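Local coordinates for protein beta sliding clamp (Borrelia burgdorferi, PDB 6DJ8) that encircles DNA as a ring-shaped head-to-tail homodimer and probably tethers polymerases and other proteins to it, which gives DNA synthesis its processivity, at residues Val102-Glu105 with Asn106-Lys109; Ser197-Gly200 with His201-Ser204; Leu287-Arg290 with Leu291-Asn295. One frame throughout, in Å; residues are numbered along the deposited sequence.

In the fold
Along the chain the three contacts follow in series; none nests in or crosses another. Contact 1 closes the tight turn between strands 98-104 and 109-114 in the N-terminal domain. Contact 2 closes the hairpin of strands 192-198 and 202-211 in the central domain, whose sheet runs on into C-terminal-domain strand 383-387. Contact 3 closes no loop: it lies within helix 284-294 of the C-terminal domain. The centres of contacts 1 and 3 lie about 56 Å apart, on opposite sides of the chain's centre, yet both touch the second subunit. Contact 2, its centre about 22 Å from that of contact 3, borders the bound peptide.

Contact 1. Residues Val102-Glu105 with Asn106-Lys109; sequences VFNE and NNSK
The side chain of Asn104 slants across that of Asn107 at the mouth of the turn, its CG 3.8 Å from Asn107 CB. The two amides are turned well apart, their planes 66° from each other. A chi1 of -175° sets Asn104 CG beside the carbonyl carbon, toward the turn. The carbonyl of the same residue gathers the loop. Asn104 O accepts from Asn107 N at 3.2 Å and from Lys109 N at 3.1 Å, and the two donors come from opposite faces of the carbonyl plane. Asn104 N in turn gives a short bond of 2.7 Å to Lys109 O, completing an antiparallel hydrogen-bonded pair. Ser108 and Lys109 both face Asn104, a G1 beta bulge, with Ser108 in the positive-phi conformation (51°) of its first position. A weak bond from Ser108 N to Glu105 O, 3.4 Å long, adds to the turn. The Phe103 ring lies beside the main chain of the turn: its CD1 is 3.5 Å from Lys109 O, and Glu105 N sits over the ring centre. Lys109 sends its amine to Thr322 O of the second subunit. Backbone bonds thus fix the shape of the loop, while its polar side chains suit an end that is partly open to solvent, and the lysine ammonium makes a hydrogen bond across the subunit boundary.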
ATOM      1  N   VAL A 102       7.380 -25.100  21.965  1.00 45.54           N
ATOM      2  CA  VAL A 102       7.894 -25.572  23.242  1.00 42.87           C
ATOM      3  C   VAL A 102       8.057 -24.360  24.141  1.00 40.42           C
ATOM      4  O   VAL A 102       8.603 -23.340  23.712  1.00 43.29           O
ATOM      5  CB  VAL A 102       9.237 -26.308  23.076  1.00 41.37           C
ATOM      6  CG1 VAL A 102       9.772 -26.755  24.436  1.00 41.78           C
ATOM      7  CG2 VAL A 102       9.090 -27.493  22.138  1.00 41.27           C
ATOM      8  N   PHE A 103       7.569 -24.454  25.371  1.00 39.36           N
ATOM      9  CA  PHE A 103       7.727 -23.357  26.313  1.00 41.40           C
ATOM     10  C   PHE A 103       8.901 -23.686  27.216  1.00 45.00           C
ATOM     11  O   PHE A 103       8.879 -24.694  27.927  1.00 44.11           O
ATOM     12  CB  PHE A 103       6.460 -23.103  27.128  1.00 40.46           C
ATOM     13  CG  PHE A 103       6.609 -22.004  28.147  1.00 42.67           C
ATOM     14  CD1 PHE A 103       7.313 -20.853  27.841  1.00 40.83           C
ATOM     15  CD2 PHE A 103       5.994 -22.090  29.385  1.00 45.21           C
ATOM     16  CE1 PHE A 103       7.446 -19.832  28.756  1.00 43.65           C
ATOM     17  CE2 PHE A 103       6.117 -21.067  30.309  1.00 48.47           C
ATOM     18  CZ  PHE A 103       6.841 -19.935  29.994  1.00 50.10           C
ATOM     19  N   ASN A 104       9.888 -22.803  27.221  1.00 47.25           N
ATOM     20  CA  ASN A 104      11.105 -22.938  28.019  1.00 51.62           C
ATOM     21  C   ASN A 104      10.941 -21.923  29.134  1.00 50.00           C
ATOM     22  O   ASN A 104      11.372 -20.774  29.021  1.00 50.13           O
ATOM     23  CB  ASN A 104      12.341 -22.647  27.157  1.00 54.51           C
ATOM     24  CG  ASN A 104      13.658 -22.879  27.891  1.00 63.81           C
ATOM     25  OD1 ASN A 104      14.731 -22.629  27.333  1.00 65.15           O
ATOM     26  ND2 ASN A 104      13.589 -23.351  29.126  1.00 53.81           N
ATOM     27  N   GLU A 105      10.332 -22.373  30.231  1.00 50.54           N
ATOM     28  CA  GLU A 105      10.107 -21.483  31.356  1.00 57.25           C
ATOM     29  C   GLU A 105      11.413 -21.086  32.026  1.00 62.97           C
ATOM     30  O   GLU A 105      11.523 -19.970  32.542  1.00 64.08           O
ATOM     31  CB  GLU A 105       9.166 -22.158  32.352  1.00 65.50           C
ATOM     32  CG  GLU A 105       8.421 -21.211  33.272  1.00 65.76           C
ATOM     33  CD  GLU A 105       7.695 -21.953  34.379  1.00 74.53           C
ATOM     34  OE1 GLU A 105       8.204 -23.013  34.813  1.00 76.33           O
ATOM     35  OE2 GLU A 105       6.619 -21.482  34.809  1.00 76.13           O
ATOM     36  N   ASN A 106      12.429 -21.950  31.975  1.00 64.44           N
ATOM     37  CA  ASN A 106      13.709 -21.609  32.587  1.00 67.14           C
ATOM     38  C   ASN A 106      14.381 -20.422  31.909  1.00 69.99           C
ATOM     39  O   ASN A 106      15.168 -19.720  32.550  1.00 78.38           O
ATOM     40  CB  ASN A 106      14.657 -22.814  32.544  1.00 70.90           C
ATOM     41  CG  ASN A 106      14.596 -23.659  33.798  1.00 73.16           C
ATOM     42  OD1 ASN A 106      15.176 -23.303  34.824  1.00 73.65           O
ATOM     43  ND2 ASN A 106      13.907 -24.792  33.720  1.00 71.88           N
ATOM     44  N   ASN A 107      14.063 -20.154  30.643  1.00 64.95           N
ATOM     45  CA  ASN A 107      14.694 -19.064  29.916  1.00 59.11           C
ATOM     46  C   ASN A 107      13.698 -18.021  29.421  1.00 56.89           C
ATOM     47  O   ASN A 107      14.097 -17.095  28.703  1.00 56.36           O
ATOM     48  CB  ASN A 107      15.507 -19.621  28.737  1.00 66.85           C
ATOM     49  CG  ASN A 107      16.778 -20.340  29.190  1.00 75.63           C
ATOM     50  OD1 ASN A 107      17.348 -20.020  30.234  1.00 74.18           O
ATOM     51  ND2 ASN A 107      17.215 -21.325  28.408  1.00 75.69           N
ATOM     52  N   SER A 108      12.422 -18.149  29.768  1.00 54.72           N
ATOM     53  CA  SER A 108      11.370 -17.257  29.282  1.00 51.56           C
ATOM     54  C   SER A 108      11.410 -17.143  27.759  1.00 44.16           C
ATOM     55  O   SER A 108      11.547 -16.066  27.185  1.00 44.20           O
ATOM     56  CB  SER A 108      11.479 -15.884  29.944  1.00 47.20           C
ATOM     57  OG  SER A 108      11.107 -15.956  31.313  1.00 62.00           O
ATOM     58  N   LYS A 109      11.292 -18.301  27.115  1.00 44.58           N
ATOM     59  CA  LYS A 109      11.381 -18.399  25.669  1.00 46.22           C
ATOM     60  C   LYS A 109      10.425 -19.464  25.160  1.00 44.14           C
ATOM     61  O   LYS A 109      10.180 -20.478  25.821  1.00 43.90           O
ATOM     62  CB  LYS A 109      12.806 -18.724  25.201  1.00 53.63           C
ATOM     63  CG  LYS A 109      13.582 -17.497  24.755  1.00 58.21           C
ATOM     64  CD  LYS A 109      15.055 -17.636  25.060  1.00 60.77           C
ATOM     65  CE  LYS A 109      15.823 -16.355  24.732  1.00 69.43           C
ATOM     66  NZ  LYS A 109      15.422 -15.208  25.601  1.00 59.93           N
TER

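Contact 2. Residues Ser197-Gly200 with His201-Ser204; sequences STNG and HRMS
Asn199 holds CG between its backbone N and carbonyl carbon (chi1 75°), folding the amide back across the turn, while Thr198 swings OG1 to the far side from its N (chi1 -177°), toward Arg202. Asn199 OD1 then takes two backbone donors, His201 N at 2.8 Å and Arg202 N at 3.0 Å. Thr198 OG1 donates a hydrogen bond to Arg202 O at 2.8 Å; the bond it accepts from Gly200 N, at 3.0 Å, makes an ST turn. Arg202 O also receives Asn199 N. Gly200 suits its place because a phi of 93° would press a side chain against the preceding carbonyl. Further along, Ser197 and Ser204 form a hydrogen-bonded pair, while Thr198 CB meets Met203 CE at 3.7 Å on the face that the bound peptide touches. Gly200 also bonds the peptide through its backbone, consistent with the pocket between central and C-terminal domains where partner proteins of this family dock. Arg202 bends across Asn199 to a salt bridge with Glu353 of helix 348-355, where Tyr350 receives Asn199 ND2. Ser197 OG bonds Ile167 O, Ser204 OG reaches His385, and strand 202-211 pairs with strand 383-387, joining central and C-terminal domains.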
ATOM      1  N   SER A 197     -26.540   4.835  14.445  1.00 31.70           N
ATOM      2  CA  SER A 197     -25.234   5.428  14.687  1.00 34.68           C
ATOM      3  C   SER A 197     -25.148   6.774  13.990  1.00 36.92           C
ATOM      4  O   SER A 197     -25.734   6.974  12.923  1.00 35.78           O
ATOM      5  CB  SER A 197     -24.087   4.531  14.199  1.00 33.18           C
ATOM      6  OG  SER A 197     -24.219   4.274  12.813  1.00 35.76           O
ATOM      7  N   THR A 198     -24.369   7.682  14.576  1.00 36.50           N
ATOM      8  CA  THR A 198     -24.213   8.998  13.979  1.00 35.73           C
ATOM      9  C   THR A 198     -22.963   9.654  14.531  1.00 37.81           C
ATOM     10  O   THR A 198     -22.502   9.334  15.628  1.00 40.41           O
ATOM     11  CB  THR A 198     -25.418   9.891  14.277  1.00 35.22           C
ATOM     12  OG1 THR A 198     -25.267  11.157  13.615  1.00 28.93           O
ATOM     13  CG2 THR A 198     -25.490  10.134  15.786  1.00 36.88           C
ATOM     14  N   ASN A 199     -22.448  10.609  13.766  1.00 34.61           N
ATOM     15  CA  ASN A 199     -21.367  11.471  14.215  1.00 39.12           C
ATOM     16  C   ASN A 199     -21.845  12.904  14.366  1.00 39.69           C
ATOM     17  O   ASN A 199     -21.024  13.821  14.429  1.00 41.23           O
ATOM     18  CB  ASN A 199     -20.174  11.392  13.253  1.00 38.81           C
ATOM     19  CG  ASN A 199     -20.413  12.148  11.964  1.00 41.32           C
ATOM     20  OD1 ASN A 199     -21.563  12.450  11.596  1.00 36.23           O
ATOM     21  ND2 ASN A 199     -19.325  12.490  11.277  1.00 32.02           N
ATOM     22  N   GLY A 200     -23.164  13.117  14.362  1.00 45.98           N
ATOM     23  CA  GLY A 200     -23.736  14.438  14.403  1.00 46.56           C
ATOM     24  C   GLY A 200     -24.047  15.031  13.047  1.00 49.77           C
ATOM     25  O   GLY A 200     -24.827  15.983  12.964  1.00 48.72           O
ATOM     26  N   HIS A 201     -23.451  14.514  11.985  1.00 43.42           N
ATOM     27  CA  HIS A 201     -23.672  15.051  10.653  1.00 40.96           C
ATOM     28  C   HIS A 201     -24.264  14.053   9.678  1.00 42.78           C
ATOM     29  O   HIS A 201     -25.011  14.452   8.775  1.00 41.12           O
ATOM     30  CB  HIS A 201     -22.343  15.594  10.122  1.00 46.19           C
ATOM     31  CG  HIS A 201     -21.806  16.706  10.962  1.00 56.47           C
ATOM     32  ND1 HIS A 201     -21.088  16.482  12.117  1.00 59.32           N
ATOM     33  CD2 HIS A 201     -21.894  18.049  10.826  1.00 66.57           C
ATOM     34  CE1 HIS A 201     -20.772  17.640  12.666  1.00 62.02           C
ATOM     35  NE2 HIS A 201     -21.235  18.606  11.895  1.00 64.71           N
ATOM     36  N   ARG A 202     -23.962  12.771   9.847  1.00 37.55           N
ATOM     37  CA  ARG A 202     -24.527  11.702   9.053  1.00 30.43           C
ATOM     38  C   ARG A 202     -24.919  10.591  10.017  1.00 33.21           C
ATOM     39  O   ARG A 202     -24.342  10.462  11.104  1.00 37.53           O
ATOM     40  CB  ARG A 202     -23.548  11.217   7.965  1.00 32.88           C
ATOM     41  CG  ARG A 202     -22.071  11.063   8.401  1.00 33.92           C
ATOM     42  CD  ARG A 202     -21.778   9.674   8.943  1.00 34.33           C
ATOM     43  NE  ARG A 202     -20.334   9.469   9.193  1.00 30.00           N
ATOM     44  CZ  ARG A 202     -19.469   9.116   8.248  1.00 32.40           C
ATOM     45  NH1 ARG A 202     -19.906   8.936   6.997  1.00 30.51           N
ATOM     46  NH2 ARG A 202     -18.172   8.947   8.537  1.00 29.50           N
ATOM     47  N   MET A 203     -25.922   9.804   9.626  1.00 32.74           N
ATOM     48  CA  MET A 203     -26.524   8.857  10.547  1.00 32.73           C
ATOM     49  C   MET A 203     -27.066   7.655   9.789  1.00 35.02           C
ATOM     50  O   MET A 203     -27.712   7.808   8.748  1.00 34.20           O
ATOM     51  CB  MET A 203     -27.674   9.518  11.350  1.00 34.46           C
ATOM     52  CG  MET A 203     -28.573   8.498  12.063  1.00 34.05           C
ATOM     53  SD  MET A 203     -29.976   9.276  12.959  1.00 39.61           S
ATOM     54  CE  MET A 203     -29.106  10.199  14.187  1.00 36.95           C
ATOM     55  N   SER A 204     -26.831   6.465  10.340  1.00 38.32           N
ATOM     56  CA  SER A 204     -27.416   5.223   9.850  1.00 33.30           C
ATOM     57  C   SER A 204     -28.455   4.689  10.844  1.00 39.64           C
ATOM     58  O   SER A 204     -28.272   4.774  12.064  1.00 38.35           O
ATOM     59  CB  SER A 204     -26.324   4.186   9.594  1.00 36.57           C
ATOM     60  OG  SER A 204     -25.586   4.492   8.395  1.00 33.50           O
TER

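Contact 3. Residues Leu287-Arg290 with Leu291-Asn295; sequences LKDR and LARVN
Leu287 and Leu291, one helical turn apart, pack closely on the buried side of helix 284-294, with Leu287 CG 3.8 Å from Leu291 CD1, whereas Lys288 and Ala292 on the solvent side are held together mainly by their backbone bond. Branched apolar residues suit the first face; a lysine and a small alanine suit the second. Between these two faces runs a network of charges. Arg293 grips Asp289 side-on with two nitrogens: NE reaches OD1 at 2.7 Å, and NH1 of Arg293 meets the syn lone pair of Asp289 OD2 at 2.8 Å. The carboxylate lies at the edge of the guanidinium, the planes turned 44° apart. An extended chain from CG to NE (chi2 168°) lets Arg293 span the turn back to the aspartate. Arg290 NH1 also reaches Asp289 OD1, at 2.6 Å, from the face of the carboxylate opposite to Arg293 NE. One acid thus lies between two arginines, which probably favours its ionised form. The main chain follows the usual helical pattern, with Val294 N on Arg290 O at 2.8 Å. Arg293 NH1 bonds Asn94 OD1 of the second subunit and NH2 its Ala92 O; Arg290 makes a cation-pi contact with Phe95 of that subunit. On the buried side, Leu291 and Val294 lie on Leu304 of strand 303-308 and on helix 348-355, while Leu287 rests on Ile330 of strand 325-331.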
ATOM      1  N   LEU A 287     -23.458   6.746 -10.346  1.00 41.76           N
ATOM      2  CA  LEU A 287     -23.212   7.708  -9.277  1.00 41.30           C
ATOM      3  C   LEU A 287     -21.819   7.504  -8.678  1.00 44.46           C
ATOM      4  O   LEU A 287     -21.060   8.466  -8.507  1.00 38.44           O
ATOM      5  CB  LEU A 287     -24.284   7.592  -8.194  1.00 36.05           C
ATOM      6  CG  LEU A 287     -24.110   8.620  -7.078  1.00 39.91           C
ATOM      7  CD1 LEU A 287     -24.010  10.024  -7.685  1.00 36.11           C
ATOM      8  CD2 LEU A 287     -25.293   8.520  -6.104  1.00 40.42           C
ATOM      9  N   LYS A 288     -21.462   6.252  -8.359  1.00 39.24           N
ATOM     10  CA  LYS A 288     -20.145   6.000  -7.768  1.00 40.88           C
ATOM     11  C   LYS A 288     -19.026   6.469  -8.687  1.00 43.92           C
ATOM     12  O   LYS A 288     -18.082   7.127  -8.244  1.00 42.74           O
ATOM     13  CB  LYS A 288     -19.955   4.516  -7.459  1.00 41.65           C
ATOM     14  CG  LYS A 288     -20.690   3.987  -6.249  1.00 41.43           C
ATOM     15  CD  LYS A 288     -20.135   2.614  -5.898  1.00 45.41           C
ATOM     16  CE  LYS A 288     -21.247   1.654  -5.553  1.00 53.71           C
ATOM     17  NZ  LYS A 288     -20.753   0.264  -5.375  1.00 50.03           N
ATOM     18  N   ASP A 289     -19.122   6.134  -9.977  1.00 47.07           N
ATOM     19  CA  ASP A 289     -18.075   6.491 -10.935  1.00 39.07           C
ATOM     20  C   ASP A 289     -17.900   8.005 -11.022  1.00 42.47           C
ATOM     21  O   ASP A 289     -16.774   8.515 -10.988  1.00 45.02           O
ATOM     22  CB  ASP A 289     -18.422   5.894 -12.300  1.00 45.25           C
ATOM     23  CG  ASP A 289     -17.540   6.416 -13.409  1.00 44.20           C
ATOM     24  OD1 ASP A 289     -17.836   7.497 -13.952  1.00 44.70           O
ATOM     25  OD2 ASP A 289     -16.542   5.748 -13.730  1.00 44.61           O
ATOM     26  N   ARG A 290     -19.013   8.741 -11.102  1.00 39.19           N
ATOM     27  CA  ARG A 290     -18.943  10.191 -11.265  1.00 42.05           C
ATOM     28  C   ARG A 290     -18.444  10.881 -10.004  1.00 38.26           C
ATOM     29  O   ARG A 290     -17.735  11.897 -10.086  1.00 39.41           O
ATOM     30  CB  ARG A 290     -20.315  10.747 -11.658  1.00 41.75           C
ATOM     31  CG  ARG A 290     -20.828  10.222 -12.995  1.00 45.06           C
ATOM     32  CD  ARG A 290     -19.785  10.311 -14.121  1.00 49.53           C
ATOM     33  NE  ARG A 290     -20.422  10.107 -15.427  1.00 51.84           N
ATOM     34  CZ  ARG A 290     -20.487   8.938 -16.061  1.00 52.47           C
ATOM     35  NH1 ARG A 290     -19.941   7.858 -15.520  1.00 49.38           N
ATOM     36  NH2 ARG A 290     -21.086   8.851 -17.243  1.00 60.95           N
ATOM     37  N   LEU A 291     -18.822  10.364  -8.830  1.00 33.40           N
ATOM     38  CA  LEU A 291     -18.320  10.945  -7.589  1.00 35.77           C
ATOM     39  C   LEU A 291     -16.812  10.775  -7.493  1.00 34.07           C
ATOM     40  O   LEU A 291     -16.111  11.644  -6.959  1.00 33.57           O
ATOM     41  CB  LEU A 291     -19.007  10.305  -6.368  1.00 29.07           C
ATOM     42  CG  LEU A 291     -20.462  10.756  -6.200  1.00 37.56           C
ATOM     43  CD1 LEU A 291     -21.157   9.953  -5.104  1.00 37.30           C
ATOM     44  CD2 LEU A 291     -20.501  12.238  -5.873  1.00 33.65           C
ATOM     45  N   ALA A 292     -16.302   9.643  -7.976  1.00 29.90           N
ATOM     46  CA  ALA A 292     -14.857   9.447  -7.958  1.00 37.07           C
ATOM     47  C   ALA A 292     -14.159  10.429  -8.892  1.00 42.68           C
ATOM     48  O   ALA A 292     -13.022  10.835  -8.631  1.00 37.76           O
ATOM     49  CB  ALA A 292     -14.510   8.004  -8.325  1.00 35.84           C
ATOM     50  N   ARG A 293     -14.822  10.827  -9.978  1.00 36.79           N
ATOM     51  CA  ARG A 293     -14.201  11.782 -10.886  1.00 34.88           C
ATOM     52  C   ARG A 293     -14.304  13.204 -10.346  1.00 36.77           C
ATOM     53  O   ARG A 293     -13.306  13.934 -10.328  1.00 39.50           O
ATOM     54  CB  ARG A 293     -14.822  11.664 -12.269  1.00 38.23           C
ATOM     55  CG  ARG A 293     -14.645  10.282 -12.832  1.00 35.52           C
ATOM     56  CD  ARG A 293     -15.491  10.061 -14.062  1.00 36.98           C
ATOM     57  NE  ARG A 293     -15.470   8.654 -14.420  1.00 39.44           N
ATOM     58  CZ  ARG A 293     -14.445   8.083 -15.041  1.00 45.60           C
ATOM     59  NH1 ARG A 293     -14.481   6.794 -15.333  1.00 40.84           N
ATOM     60  NH2 ARG A 293     -13.377   8.813 -15.357  1.00 41.11           N
ATOM     61  N   VAL A 294     -15.496  13.609  -9.879  1.00 34.87           N
ATOM     62  CA  VAL A 294     -15.651  14.978  -9.391  1.00 32.32           C
ATOM     63  C   VAL A 294     -14.851  15.170  -8.114  1.00 33.92           C
ATOM     64  O   VAL A 294     -14.372  16.279  -7.830  1.00 32.63           O
ATOM     65  CB  VAL A 294     -17.150  15.333  -9.195  1.00 37.34           C
ATOM     66  CG1 VAL A 294     -17.718  14.728  -7.898  1.00 32.05           C
ATOM     67  CG2 VAL A 294     -17.343  16.831  -9.169  1.00 30.89           C
ATOM     68  N   ASN A 295     -14.632  14.089  -7.359  1.00 33.07           N
ATOM     69  CA  ASN A 295     -13.765  14.153  -6.188  1.00 35.42           C
ATOM     70  C   ASN A 295     -12.412  14.777  -6.517  1.00 34.67           C
ATOM     71  O   ASN A 295     -11.792  15.396  -5.649  1.00 32.88           O
ATOM     72  CB  ASN A 295     -13.523  12.751  -5.626  1.00 32.20           C
ATOM     73  CG  ASN A 295     -12.751  12.777  -4.327  1.00 35.59           C
ATOM     74  OD1 ASN A 295     -13.119  13.487  -3.391  1.00 37.02           O
ATOM     75  ND2 ASN A 295     -11.640  12.031  -4.279  1.00 38.90           N
TER